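Local coordinates for hypothetical conserved protein (Geobacillus kaustophilus, PDB 2QYH) that is of unknown function but belongs to the haloacid dehalogenase-like hydrolases and is probably a magnesium-dependent phosphatase, at residues D[144-156]-D[167-179]. Residues are numbered along the deposited sequence; the frame is centred on the assembly and turned at random.
Sequences YQALLFCRAEEEE and FVRWHDVSTDVLP
Strand 145-148 pairs antiparallel with strand 174-179 inside a five-stranded sheet, and an arginine pinned to the loop after the first strand extends the contact. Ala146 and Val177 form a hydrogen-bonded pair, as do Leu148 and Thr175; Leu148 N reaches Thr175 O at 3.0 Å, an almost straight bond (174°). On the face of Leu148 and Val177, Leu148 CB packs on Val177 CG2 at 4.0 Å, and its CD2 obliquely meets the Phe167 ring; Leu90 of helix 84-96 covers Phe167 and Val177. On the other face Leu147 CD2 approaches the Trp170 indole obliquely. Beyond the paired residues Ser174 OG lies over the Phe149 ring, 3.3 Å from CE2. This antiparallel sheet with helices on both faces is consistent with the cap domain of Cof-type HAD hydrolases, set apart from the parallel-stranded core. Arg169, from the hairpin partner of strand 174-179, bends at chi3 (-68°), turning its guanidinium edge to Cys150 O, Glu155 and His171 O. Arg169 NH1 and NH2 converge end-on on Cys150 O, NH1 at 2.9 Å, while its NE and NH2 take Glu155 OE1 side-on, each at 2.7 Å, a salt bridge with nearly coplanar groups; NH1 also bonds His171 O. A leucine in its place would probably leave Glu155 without its countercharge and take both guanidinium donors from Cys150 O. Ala152 N and Thr175 CB lie over opposite guanidinium faces.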
loop_
_atom_site.group_PDB
_atom_site.type_symbol
_atom_site.label_atom_id
_atom_site.label_comp_id
_atom_site.label_asym_id
_atom_site.label_seq_id
_atom_site.Cartn_x
_atom_site.Cartn_y
_atom_site.Cartn_z
ATOM N N TYR D 144 7.161 18.790 -1.373
ATOM C CA TYR D 144 7.223 18.661 -2.824
ATOM C C TYR D 144 5.917 19.010 -3.505
ATOM O O TYR D 144 5.875 19.238 -4.717
ATOM C CB TYR D 144 7.644 17.246 -3.211
ATOM C CG TYR D 144 9.016 16.888 -2.705
ATOM C CD1 TYR D 144 9.180 16.077 -1.580
ATOM C CD2 TYR D 144 10.156 17.401 -3.320
ATOM C CE1 TYR D 144 10.448 15.788 -1.082
ATOM C CE2 TYR D 144 11.428 17.122 -2.829
ATOM C CZ TYR D 144 11.569 16.317 -1.712
ATOM O OH TYR D 144 12.829 16.051 -1.228
ATOM N N GLN D 145 4.854 19.073 -2.719
ATOM C CA GLN D 145 3.546 19.379 -3.259
ATOM C C GLN D 145 2.640 19.663 -2.076
ATOM O O GLN D 145 2.891 19.188 -0.965
ATOM C CB GLN D 145 3.041 18.178 -4.060
ATOM C CG GLN D 145 1.767 18.401 -4.833
ATOM C CD GLN D 145 1.488 17.264 -5.800
ATOM O OE1 GLN D 145 2.292 16.990 -6.699
ATOM N NE2 GLN D 145 0.348 16.594 -5.624
ATOM N N ALA D 146 1.599 20.452 -2.302
ATOM C CA ALA D 146 0.683 20.780 -1.224
ATOM C C ALA D 146 -0.738 20.734 -1.736
ATOM O O ALA D 146 -0.975 20.605 -2.941
ATOM C CB ALA D 146 1.004 22.164 -0.658
ATOM N N LEU D 147 -1.679 20.830 -0.804
ATOM C CA LEU D 147 -3.092 20.806 -1.134
ATOM C C LEU D 147 -3.764 22.025 -0.532
ATOM O O LEU D 147 -3.586 22.324 0.651
ATOM C CB LEU D 147 -3.736 19.537 -0.580
ATOM C CG LEU D 147 -3.341 18.209 -1.227
ATOM C CD1 LEU D 147 -3.803 17.065 -0.349
ATOM C CD2 LEU D 147 -3.957 18.104 -2.619
ATOM N N LEU D 148 -4.520 22.739 -1.361
ATOM C CA LEU D 148 -5.247 23.917 -0.910
ATOM C C LEU D 148 -6.710 23.536 -0.898
ATOM O O LEU D 148 -7.228 23.018 -1.890
ATOM C CB LEU D 148 -5.041 25.088 -1.870
ATOM C CG LEU D 148 -5.836 26.359 -1.548
ATOM C CD1 LEU D 148 -5.380 26.931 -0.215
ATOM C CD2 LEU D 148 -5.631 27.375 -2.648
ATOM N N PHE D 149 -7.378 23.778 0.221
ATOM C CA PHE D 149 -8.780 23.432 0.306
ATOM C C PHE D 149 -9.693 24.642 0.214
ATOM O O PHE D 149 -9.845 25.410 1.167
ATOM C CB PHE D 149 -9.044 22.639 1.581
ATOM C CG PHE D 149 -8.273 21.356 1.647
ATOM C CD1 PHE D 149 -6.944 21.350 2.055
ATOM C CD2 PHE D 149 -8.858 20.158 1.245
ATOM C CE1 PHE D 149 -6.207 20.172 2.059
ATOM C CE2 PHE D 149 -8.130 18.976 1.246
ATOM C CZ PHE D 149 -6.800 18.982 1.653
ATOM N N CYS D 150 -10.282 24.798 -0.969
ATOM C CA CYS D 150 -11.199 25.880 -1.270
ATOM C C CYS D 150 -11.917 25.468 -2.546
ATOM O O CYS D 150 -11.453 24.573 -3.265
ATOM C CB CYS D 150 -10.441 27.190 -1.509
ATOM S SG CYS D 150 -9.677 27.322 -3.140
ATOM N N ARG D 151 -13.040 26.124 -2.829
ATOM C CA ARG D 151 -13.825 25.823 -4.020
ATOM C C ARG D 151 -13.309 26.605 -5.224
ATOM O O ARG D 151 -12.566 27.577 -5.075
ATOM C CB ARG D 151 -15.302 26.137 -3.762
ATOM C CG ARG D 151 -15.922 25.260 -2.684
ATOM C CD ARG D 151 -17.312 25.731 -2.283
ATOM N NE ARG D 151 -17.894 24.889 -1.242
ATOM C CZ ARG D 151 -18.336 23.650 -1.443
ATOM N NH1 ARG D 151 -18.270 23.106 -2.654
ATOM N NH2 ARG D 151 -18.840 22.952 -0.429
ATOM N N ALA D 152 -13.701 26.172 -6.417
ATOM C CA ALA D 152 -13.263 26.817 -7.650
ATOM C C ALA D 152 -13.608 28.307 -7.706
ATOM O O ALA D 152 -12.919 29.089 -8.364
ATOM C CB ALA D 152 -13.857 26.087 -8.856
ATOM N N GLU D 153 -14.670 28.697 -7.008
ATOM C CA GLU D 153 -15.104 30.089 -6.976
ATOM C C GLU D 153 -14.151 30.960 -6.162
ATOM O O GLU D 153 -14.139 32.179 -6.318
ATOM C CB GLU D 153 -16.507 30.197 -6.369
ATOM C CG GLU D 153 -17.575 29.372 -7.069
ATOM C CD GLU D 153 -17.365 27.877 -6.911
ATOM O OE1 GLU D 153 -17.362 27.397 -5.758
ATOM O OE2 GLU D 153 -17.204 27.182 -7.937
ATOM N N GLU D 154 -13.347 30.335 -5.309
ATOM C CA GLU D 154 -12.428 31.073 -4.448
ATOM C C GLU D 154 -10.949 31.065 -4.858
ATOM O O GLU D 154 -10.143 31.807 -4.284
ATOM C CB GLU D 154 -12.541 30.534 -3.021
ATOM C CG GLU D 154 -13.968 30.348 -2.538
ATOM C CD GLU D 154 -14.050 29.543 -1.248
ATOM O OE1 GLU D 154 -13.774 28.323 -1.277
ATOM O OE2 GLU D 154 -14.391 30.135 -0.202
ATOM N N GLU D 155 -10.590 30.244 -5.842
ATOM C CA GLU D 155 -9.193 30.120 -6.270
ATOM C C GLU D 155 -8.551 31.296 -7.017
ATOM O O GLU D 155 -7.353 31.539 -6.859
ATOM C CB GLU D 155 -9.017 28.840 -7.100
ATOM C CG GLU D 155 -9.849 28.807 -8.365
ATOM C CD GLU D 155 -9.779 27.473 -9.078
ATOM O OE1 GLU D 155 -10.064 26.442 -8.430
ATOM O OE2 GLU D 155 -9.448 27.458 -10.284
ATOM N N GLU D 156 -9.329 32.016 -7.822
ATOM C CA GLU D 156 -8.810 33.154 -8.595
ATOM C C GLU D 156 -7.653 33.921 -7.931
ATOM O O GLU D 156 -6.566 34.031 -8.502
ATOM C CB GLU D 156 -9.946 34.130 -8.928
ATOM C CG GLU D 156 -9.486 35.452 -9.546
ATOM C CD GLU D 156 -8.879 35.283 -10.926
ATOM O OE1 GLU D 156 -7.954 34.459 -11.074
ATOM O OE2 GLU D 156 -9.321 35.982 -11.863
ATOM N N PHE D 167 -2.043 25.774 -9.669
ATOM C CA PHE D 167 -3.165 25.158 -8.983
ATOM C C PHE D 167 -3.977 24.315 -9.965
ATOM O O PHE D 167 -4.542 24.837 -10.927
ATOM C CB PHE D 167 -4.034 26.243 -8.336
ATOM C CG PHE D 167 -3.282 27.118 -7.367
ATOM C CD1 PHE D 167 -2.445 28.127 -7.825
ATOM C CD2 PHE D 167 -3.365 26.892 -5.992
ATOM C CE1 PHE D 167 -1.698 28.893 -6.930
ATOM C CE2 PHE D 167 -2.619 27.655 -5.090
ATOM C CZ PHE D 167 -1.786 28.653 -5.557
ATOM N N VAL D 168 -4.011 23.007 -9.724
ATOM C CA VAL D 168 -4.740 22.073 -10.577
ATOM C C VAL D 168 -5.808 21.387 -9.734
ATOM O O VAL D 168 -5.494 20.600 -8.836
ATOM C CB VAL D 168 -3.793 21.002 -11.164
ATOM C CG1 VAL D 168 -4.550 20.091 -12.125
ATOM C CG2 VAL D 168 -2.623 21.677 -11.865
ATOM N N ARG D 169 -7.070 21.681 -10.031
ATOM C CA ARG D 169 -8.187 21.129 -9.278
ATOM C C ARG D 169 -8.485 19.669 -9.601
ATOM O O ARG D 169 -8.424 19.245 -10.757
ATOM C CB ARG D 169 -9.430 22.001 -9.512
ATOM C CG ARG D 169 -10.637 21.659 -8.641
ATOM C CD ARG D 169 -11.645 22.808 -8.616
ATOM N NE ARG D 169 -11.123 23.978 -7.909
ATOM C CZ ARG D 169 -11.050 24.088 -6.586
ATOM N NH1 ARG D 169 -11.473 23.103 -5.808
ATOM N NH2 ARG D 169 -10.541 25.183 -6.037
ATOM N N TRP D 170 -8.807 18.902 -8.562
ATOM C CA TRP D 170 -9.127 17.484 -8.710
ATOM C C TRP D 170 -10.359 17.117 -7.884
ATOM O O TRP D 170 -10.862 15.997 -7.973
ATOM C CB TRP D 170 -7.948 16.616 -8.251
ATOM C CG TRP D 170 -7.557 16.878 -6.834
ATOM C CD1 TRP D 170 -6.765 17.889 -6.378
ATOM C CD2 TRP D 170 -7.999 16.155 -5.675
ATOM N NE1 TRP D 170 -6.683 17.848 -5.003
ATOM C CE2 TRP D 170 -7.428 16.799 -4.548
ATOM C CE3 TRP D 170 -8.813 15.037 -5.478
ATOM C CZ2 TRP D 170 -7.653 16.350 -3.239
ATOM C CZ3 TRP D 170 -9.034 14.595 -4.177
ATOM C CH2 TRP D 170 -8.455 15.253 -3.076
ATOM N N HIS D 171 -10.833 18.054 -7.066
ATOM C CA HIS D 171 -12.008 17.814 -6.230
ATOM C C HIS D 171 -12.777 19.125 -6.049
ATOM O O HIS D 171 -12.241 20.199 -6.317
ATOM C CB HIS D 171 -11.569 17.239 -4.873
ATOM C CG HIS D 171 -12.704 16.796 -3.994
ATOM N ND1 HIS D 171 -13.352 17.647 -3.124
ATOM C CD2 HIS D 171 -13.298 15.587 -3.849
ATOM C CE1 HIS D 171 -14.293 16.982 -2.479
ATOM N NE2 HIS D 171 -14.281 15.729 -2.900
ATOM N N ASP D 172 -14.031 19.037 -5.617
ATOM C CA ASP D 172 -14.850 20.227 -5.403
ATOM C C ASP D 172 -14.262 21.162 -4.370
ATOM O O ASP D 172 -14.390 22.378 -4.484
ATOM C CB ASP D 172 -16.256 19.848 -4.944
ATOM C CG ASP D 172 -17.149 19.458 -6.095
ATOM O OD1 ASP D 172 -18.294 19.036 -5.851
ATOM O OD2 ASP D 172 -16.694 19.581 -7.249
ATOM N N VAL D 173 -13.619 20.603 -3.354
ATOM C CA VAL D 173 -13.064 21.442 -2.305
ATOM C C VAL D 173 -11.560 21.335 -2.088
ATOM O O VAL D 173 -11.058 21.712 -1.026
ATOM C CB VAL D 173 -13.773 21.168 -0.957
ATOM C CG1 VAL D 173 -15.258 21.487 -1.075
ATOM C CG2 VAL D 173 -13.579 19.722 -0.552
ATOM N N SER D 174 -10.837 20.837 -3.085
ATOM C CA SER D 174 -9.391 20.706 -2.952
ATOM C C SER D 174 -8.684 20.756 -4.301
ATOM O O SER D 174 -9.131 20.149 -5.275
ATOM C CB SER D 174 -9.042 19.391 -2.248
ATOM O OG SER D 174 -7.654 19.300 -1.979
ATOM N N THR D 175 -7.570 21.477 -4.349
ATOM C CA THR D 175 -6.797 21.595 -5.578
ATOM C C THR D 175 -5.317 21.380 -5.264
ATOM O O THR D 175 -4.855 21.734 -4.179
ATOM C CB THR D 175 -6.988 22.984 -6.213
ATOM O OG1 THR D 175 -6.261 23.049 -7.445
ATOM C CG2 THR D 175 -6.486 24.074 -5.270
ATOM N N ASP D 176 -4.580 20.799 -6.209
ATOM C CA ASP D 176 -3.151 20.543 -6.015
ATOM C C ASP D 176 -2.320 21.791 -6.200
ATOM O O ASP D 176 -2.641 22.651 -7.017
ATOM C CB ASP D 176 -2.623 19.496 -7.000
ATOM C CG ASP D 176 -3.152 18.117 -6.726
ATOM O OD1 ASP D 176 -3.109 17.682 -5.556
ATOM O OD2 ASP D 176 -3.602 17.465 -7.689
ATOM N N VAL D 177 -1.233 21.868 -5.448
ATOM C CA VAL D 177 -0.325 22.998 -5.533
ATOM C C VAL D 177 1.051 22.482 -5.964
ATOM O O VAL D 177 1.768 21.866 -5.174
ATOM C CB VAL D 177 -0.209 23.715 -4.165
ATOM C CG1 VAL D 177 0.719 24.920 -4.279
ATOM C CG2 VAL D 177 -1.581 24.139 -3.687
ATOM N N LEU D 178 1.407 22.711 -7.224
ATOM C CA LEU D 178 2.705 22.269 -7.729
ATOM C C LEU D 178 3.496 23.502 -8.134
ATOM O O LEU D 178 2.944 24.595 -8.245
ATOM C CB LEU D 178 2.555 21.355 -8.961
ATOM C CG LEU D 178 1.233 20.675 -9.341
ATOM C CD1 LEU D 178 1.472 19.810 -10.574
ATOM C CD2 LEU D 178 0.695 19.830 -8.198
ATOM N N PRO D 179 4.807 23.348 -8.355
ATOM C CA PRO D 179 5.576 24.525 -8.755
ATOM C C PRO D 179 5.307 24.781 -10.230
ATOM O O PRO D 179 5.196 23.841 -11.017
ATOM C CB PRO D 179 7.011 24.091 -8.502
ATOM C CG PRO D 179 6.971 22.636 -8.865
ATOM C CD PRO D 179 5.679 22.168 -8.213
HETATM O O HOH W 1 -15.243 23.647 -7.035
HETATM O O HOH W 2 -7.189 25.298 -8.892
HETATM O O HOH W 3 -10.770 24.910 -10.872
#